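Local coordinates for protein galectin (Xenopus laevis, PDB 3WUC) that probably binds lactose and related beta-galactosides as a proto-type galectin of the skin, holding a galactose-glucose disaccharide in its pocket, at residues I47-P52 with D71-E76; I93-F96 with I100-H103. All coordinates share one frame; numbering follows the deposited sequence.

Interaction 1. Residues I47-P52 with D71-E76; sequences ICHCNP and DVWDIE. With GAL (beta-D-galactopyranose), chain D; GLC (alpha-D-glucopyranose), chain C.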
loop_
_atom_site.group_PDB
_atom_site.type_symbol
_atom_site.label_atom_id
_atom_site.label_comp_id
_atom_site.label_asym_id
_atom_site.label_seq_id
_atom_site.Cartn_x
_atom_site.Cartn_y
_atom_site.Cartn_z
ATOM N N ILE B 47 -20.020 9.006 -14.293
ATOM C CA ILE B 47 -19.404 10.333 -14.401
ATOM C C ILE B 47 -18.062 10.218 -15.108
ATOM O O ILE B 47 -17.675 11.232 -15.719
ATOM C CB ILE B 47 -19.258 11.057 -13.021
ATOM C CG1 ILE B 47 -19.106 12.530 -13.137
ATOM C CG2 ILE B 47 -18.200 10.395 -12.128
ATOM C CD1 ILE B 47 -20.382 13.223 -13.588
ATOM N N CYS B 48 -17.405 9.059 -15.036
ATOM C CA CYS B 48 -16.180 8.878 -15.780
ATOM C C CYS B 48 -15.986 7.435 -16.160
ATOM O O CYS B 48 -15.813 6.583 -15.298
ATOM C CB CYS B 48 -15.007 9.408 -14.948
ATOM S SG CYS B 48 -13.428 9.351 -15.898
ATOM N N HIS B 49 -16.049 7.147 -17.451
ATOM C CA HIS B 49 -15.654 5.877 -18.046
ATOM C C HIS B 49 -14.300 6.089 -18.680
ATOM O O HIS B 49 -14.206 6.920 -19.552
ATOM C CB HIS B 49 -16.682 5.514 -19.126
ATOM C CG HIS B 49 -16.299 4.427 -20.098
ATOM N ND1 HIS B 49 -16.230 3.083 -19.795
ATOM C CD2 HIS B 49 -16.087 4.472 -21.442
ATOM C CE1 HIS B 49 -15.982 2.372 -20.867
ATOM N NE2 HIS B 49 -15.906 3.194 -21.887
ATOM N N CYS B 50 -13.246 5.457 -18.150
ATOM C CA CYS B 50 -11.847 5.650 -18.607
ATOM C C CYS B 50 -11.475 4.362 -19.288
ATOM O O CYS B 50 -11.321 3.333 -18.672
ATOM C CB CYS B 50 -10.978 5.902 -17.387
ATOM S SG CYS B 50 -9.247 6.075 -17.812
ATOM N N ASN B 51 -11.336 4.444 -20.623
ATOM C CA ASN B 51 -11.262 3.322 -21.451
ATOM C C ASN B 51 -10.017 3.305 -22.388
ATOM O O ASN B 51 -10.093 3.620 -23.573
ATOM C CB ASN B 51 -12.550 3.195 -22.267
ATOM C CG ASN B 51 -12.690 1.890 -23.083
ATOM O OD1 ASN B 51 -13.339 1.975 -24.190
ATOM N ND2 ASN B 51 -12.130 0.750 -22.664
ATOM N N PRO B 52 -8.856 2.953 -21.850
ATOM C CA PRO B 52 -7.748 2.804 -22.776
ATOM C C PRO B 52 -7.969 1.665 -23.766
ATOM O O PRO B 52 -8.340 0.574 -23.421
ATOM C CB PRO B 52 -6.561 2.539 -21.833
ATOM C CG PRO B 52 -6.959 3.043 -20.450
ATOM C CD PRO B 52 -8.462 2.712 -20.465
ATOM N N ASP B 71 -28.149 5.127 -19.103
ATOM C CA ASP B 71 -27.641 4.184 -20.017
ATOM C C ASP B 71 -27.410 4.639 -21.484
ATOM O O ASP B 71 -27.276 3.801 -22.399
ATOM C CB ASP B 71 -28.501 2.892 -20.041
ATOM C CG ASP B 71 -27.684 1.615 -20.149
ATOM O OD1 ASP B 71 -26.564 1.545 -19.525
ATOM O OD2 ASP B 71 -28.196 0.591 -20.677
ATOM N N VAL B 72 -27.208 5.934 -21.624
ATOM C CA VAL B 72 -26.859 6.484 -22.902
ATOM C C VAL B 72 -25.499 7.227 -22.816
ATOM O O VAL B 72 -25.329 8.089 -21.957
ATOM C CB VAL B 72 -27.873 7.475 -23.329
ATOM C CG1 VAL B 72 -27.589 8.018 -24.685
ATOM C CG2 VAL B 72 -29.194 6.747 -23.417
ATOM N N TRP B 73 -24.642 6.854 -23.707
ATOM C CA TRP B 73 -23.287 7.486 -23.744
ATOM C C TRP B 73 -23.358 8.917 -24.276
ATOM O O TRP B 73 -24.195 9.231 -25.119
ATOM C CB TRP B 73 -22.393 6.700 -24.635
ATOM C CG TRP B 73 -22.021 5.328 -24.184
ATOM C CD1 TRP B 73 -22.417 4.154 -24.718
ATOM C CD2 TRP B 73 -21.184 4.986 -23.066
ATOM N NE1 TRP B 73 -21.905 3.094 -24.054
ATOM C CE2 TRP B 73 -21.130 3.587 -23.007
ATOM C CE3 TRP B 73 -20.485 5.746 -22.104
ATOM C CZ2 TRP B 73 -20.337 2.879 -22.040
ATOM C CZ3 TRP B 73 -19.752 5.033 -21.108
ATOM C CH2 TRP B 73 -19.730 3.642 -21.080
ATOM N N ASP B 74 -22.494 9.772 -23.741
ATOM C CA ASP B 74 -22.400 11.204 -24.114
ATOM C C ASP B 74 -21.261 11.250 -25.181
ATOM O O ASP B 74 -21.052 10.286 -25.872
ATOM C CB ASP B 74 -22.173 12.091 -22.908
ATOM C CG ASP B 74 -23.366 12.079 -21.885
ATOM O OD1 ASP B 74 -24.509 12.268 -22.376
ATOM O OD2 ASP B 74 -23.213 11.899 -20.608
ATOM N N ILE B 75 -20.581 12.422 -25.278
ATOM C CA ILE B 75 -19.539 12.579 -26.336
ATOM C C ILE B 75 -18.153 12.112 -25.818
ATOM O O ILE B 75 -17.773 12.534 -24.752
ATOM C CB ILE B 75 -19.491 14.086 -26.744
ATOM C CG1 ILE B 75 -20.827 14.528 -27.308
ATOM C CG2 ILE B 75 -18.388 14.306 -27.711
ATOM C CD1 ILE B 75 -20.915 15.985 -27.585
ATOM N N GLU B 76 -17.492 11.315 -26.614
ATOM C CA GLU B 76 -16.175 10.778 -26.252
ATOM C C GLU B 76 -15.146 11.902 -26.243
ATOM O O GLU B 76 -15.105 12.785 -27.113
ATOM C CB GLU B 76 -15.753 9.729 -27.201
ATOM C CG GLU B 76 -16.477 8.409 -27.057
ATOM C CD GLU B 76 -16.211 7.372 -28.101
ATOM O OE1 GLU B 76 -15.407 7.557 -29.081
ATOM O OE2 GLU B 76 -16.753 6.286 -27.896
HETATM C C1 GAL D . -18.598 2.355 -27.241
HETATM C C2 GAL D . -18.209 1.072 -26.556
HETATM C C3 GAL D . -18.505 1.146 -25.075
HETATM C C4 GAL D . -17.876 2.410 -24.500
HETATM C C5 GAL D . -18.348 3.622 -25.336
HETATM C C6 GAL D . -17.710 4.891 -24.811
HETATM O O2 GAL D . -19.049 0.036 -27.125
HETATM O O3 GAL D . -18.161 -0.045 -24.424
HETATM O O4 GAL D . -16.433 2.275 -24.448
HETATM O O5 GAL D . -17.916 3.436 -26.674
HETATM O O6 GAL D . -18.040 6.028 -25.591
HETATM C C1 GLC C . -18.547 4.285 -32.199
HETATM C C2 GLC C . -17.350 4.703 -31.330
HETATM C C3 GLC C . -17.178 3.622 -30.255
HETATM C C4 GLC C . -18.437 3.294 -29.446
HETATM C C5 GLC C . -19.600 2.992 -30.405
HETATM C C6 GLC C . -20.920 2.890 -29.630
HETATM O O1 GLC C . -18.118 3.107 -32.833
HETATM O O2 GLC C . -16.183 4.769 -32.122
HETATM O O3 GLC C . -16.196 4.155 -29.336
HETATM O O4 GLC C . -18.165 2.164 -28.583
HETATM O O5 GLC C . -19.698 4.036 -31.409
HETATM O O6 GLC C . -21.379 3.966 -28.753
#

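Interaction 2. Residues I93-F96 with I100-H103; sequences IFDF and ITVH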
loop_
_atom_site.group_PDB
_atom_site.type_symbol
_atom_site.label_atom_id
_atom_site.label_comp_id
_atom_site.label_asym_id
_atom_site.label_seq_id
_atom_site.Cartn_x
_atom_site.Cartn_y
_atom_site.Cartn_z
ATOM N N ILE B 93 -5.287 6.886 -10.930
ATOM C CA ILE B 93 -5.749 7.613 -9.743
ATOM C C ILE B 93 -6.766 8.652 -10.237
ATOM O O ILE B 93 -6.542 9.355 -11.205
ATOM C CB ILE B 93 -4.594 8.264 -8.971
ATOM C CG1 ILE B 93 -3.674 7.165 -8.523
ATOM C CG2 ILE B 93 -5.150 9.023 -7.828
ATOM C CD1 ILE B 93 -2.416 7.750 -7.914
ATOM N N PHE B 94 -7.908 8.750 -9.569
ATOM C CA PHE B 94 -8.975 9.697 -9.950
ATOM C C PHE B 94 -9.219 10.654 -8.822
ATOM O O PHE B 94 -9.609 10.220 -7.740
ATOM C CB PHE B 94 -10.260 8.922 -10.281
ATOM C CG PHE B 94 -10.114 7.884 -11.365
ATOM C CD1 PHE B 94 -9.627 6.646 -11.162
ATOM C CD2 PHE B 94 -10.471 8.248 -12.669
ATOM C CE1 PHE B 94 -9.451 5.701 -12.163
ATOM C CE2 PHE B 94 -10.340 7.276 -13.704
ATOM C CZ PHE B 94 -9.859 6.082 -13.447
ATOM N N ASP B 95 -9.018 11.930 -9.041
ATOM C CA ASP B 95 -9.281 12.986 -8.063
ATOM C C ASP B 95 -10.699 13.488 -8.319
ATOM O O ASP B 95 -10.974 13.960 -9.401
ATOM C CB ASP B 95 -8.363 14.205 -8.268
ATOM C CG ASP B 95 -6.964 13.960 -8.013
ATOM O OD1 ASP B 95 -6.675 12.906 -7.397
ATOM O OD2 ASP B 95 -6.133 14.848 -8.474
ATOM N N PHE B 96 -11.616 13.305 -7.397
ATOM C CA PHE B 96 -12.974 13.738 -7.585
ATOM C C PHE B 96 -13.180 15.179 -7.129
ATOM O O PHE B 96 -13.026 15.495 -5.935
ATOM C CB PHE B 96 -13.837 12.801 -6.813
ATOM C CG PHE B 96 -15.322 13.033 -6.933
ATOM C CD1 PHE B 96 -15.880 13.565 -8.051
ATOM C CD2 PHE B 96 -16.131 12.620 -5.902
ATOM C CE1 PHE B 96 -17.297 13.764 -8.142
ATOM C CE2 PHE B 96 -17.529 12.746 -5.947
ATOM C CZ PHE B 96 -18.130 13.326 -7.093
ATOM N N ILE B 100 -13.009 16.331 -12.631
ATOM C CA ILE B 100 -12.250 15.109 -12.292
ATOM C C ILE B 100 -10.895 15.227 -12.902
ATOM O O ILE B 100 -10.734 15.756 -14.024
ATOM C CB ILE B 100 -13.020 13.858 -12.711
ATOM C CG1 ILE B 100 -14.302 13.827 -11.875
ATOM C CG2 ILE B 100 -12.187 12.558 -12.562
ATOM C CD1 ILE B 100 -15.308 12.784 -12.327
ATOM N N THR B 101 -9.856 14.786 -12.164
ATOM C CA THR B 101 -8.554 14.650 -12.727
ATOM C C THR B 101 -8.186 13.143 -12.812
ATOM O O THR B 101 -8.146 12.490 -11.765
ATOM C CB THR B 101 -7.452 15.418 -11.963
ATOM O OG1 THR B 101 -7.775 16.837 -11.918
ATOM C CG2 THR B 101 -6.152 15.244 -12.689
ATOM N N VAL B 102 -7.943 12.632 -14.003
ATOM C CA VAL B 102 -7.456 11.259 -14.217
ATOM C C VAL B 102 -5.902 11.334 -14.262
ATOM O O VAL B 102 -5.351 11.954 -15.202
ATOM C CB VAL B 102 -7.955 10.566 -15.483
ATOM C CG1 VAL B 102 -7.526 9.137 -15.542
ATOM C CG2 VAL B 102 -9.513 10.780 -15.591
ATOM N N HIS B 103 -5.239 10.826 -13.219
ATOM C CA HIS B 103 -3.776 10.731 -13.162
ATOM C C HIS B 103 -3.326 9.461 -13.822
ATOM O O HIS B 103 -3.538 8.337 -13.333
ATOM C CB HIS B 103 -3.260 10.732 -11.740
ATOM C CG HIS B 103 -3.503 11.995 -11.008
ATOM N ND1 HIS B 103 -2.595 13.043 -11.014
ATOM C CD2 HIS B 103 -4.597 12.457 -10.351
ATOM C CE1 HIS B 103 -3.070 14.042 -10.289
ATOM N NE2 HIS B 103 -4.280 13.711 -9.867
#

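Interaction 1. Residues I47-P52 with D71-E76
His-49 and Trp-73 touch although their backbones never pair: the nearest CA atoms of the two segments, those of His-49 and Glu-76, are 9.6 Å apart, with strand 62-69 lying between. On this sheet of the galectin beta-sandwich, the two segments meet through side chains at the sugar site. His-49 CG stands anti to its own N (chi1 165°), which carries the imidazole across to the indole; one face of the imidazole receives Trp-73 CH2, 3.6 Å above its plane. The two rings are tilted by 45°, an oblique meeting that leaves a face of the indole to the galactose. GAL C5 sits over the centre of the indole, nearest CE2, and GAL C4 approaches CZ2 at 3.5 Å, the CH-pi packing of galactose on tryptophan known from galectins. Asp-38 bonds ND1 of His-49 and so helps fix the rotation of the imidazole, whose NE2 shares a 2.8 Å hydrogen bond with GAL O4 near the ring plane. Glu-76, extended beyond CG, spans both sugars. A single oxygen, OE2, accepts from GAL O6 at 2.7 Å and from GLC O3 at 2.6 Å.

Interaction 2. Residues I93-F96 with I100-H103
Ile-93 faces His-103 in a beta hairpin whose strand axes run antiparallel at 166° and 4.7 Å apart, and its polar atoms illustrate how a two-strand ladder divides its hydrogen bonds. In the hydrogen-bonded pair Asp-95 with Thr-101, both bonds form: Asp-95 N gives to Thr-101 O at 2.9 Å, and Thr-101 N to Asp-95 O at 3.1 Å. The pair Ile-93 with His-103 is less even, since His-103 N reaches Ile-93 O at 2.8 Å whereas the return bond from Ile-93 N to His-103 O is weak. Ile-93 also packs on Glu-89 of the second subunit. Between the two pairs the non-hydrogen-bonded pair Phe-94 with Val-102 turns its side chains to the other face, where Phe-94 CE2 packs on Val-102 CG1 at 3.8 Å.

A side-chain bond joins Asp-95 diagonally to His-103. With CG beside the backbone N (chi1 -65°), the imidazole points NE2 at Asp-95 OD2, 2.6 Å away; the oxygen lies in the ring plane but is met from above the carboxylate plane. Such a contact probably raises the basicity of the imidazole.

The backbone of Phe-94 is hydrogen-bonded to Val-22 of strand 20-28 and that of Val-102 to Ile-110 of strand 109-113, so the hairpin supplies the second and third strands of a five-stranded sheet, between strand 109-113 and strand 20-28.

How the interactions relate
Read from the N terminus, the two contacts come in series, neither nesting nor crossing. Interaction 1 closes first, spanning 18 residues that include strand 62-69; strand 72-79 then gives way to strand 89-96, and interaction 2 closes a hairpin after just three intervening residues. Each lies on a different sheet, and their centres are about 15 Å apart, yet alternation along the strand points Cys-48 and Cys-50 into the sandwich while His-49 serves the sugar side. Inside, Cys-50 CB meets Phe-94 CE2 at 4.0 Å, and Ile-47, at the beta bulge it forms with Cys-48, brings CG2 to Ile-100 CD1 at 3.8 Å. The hairpin thus packs behind the strand that bears part of the sugar site.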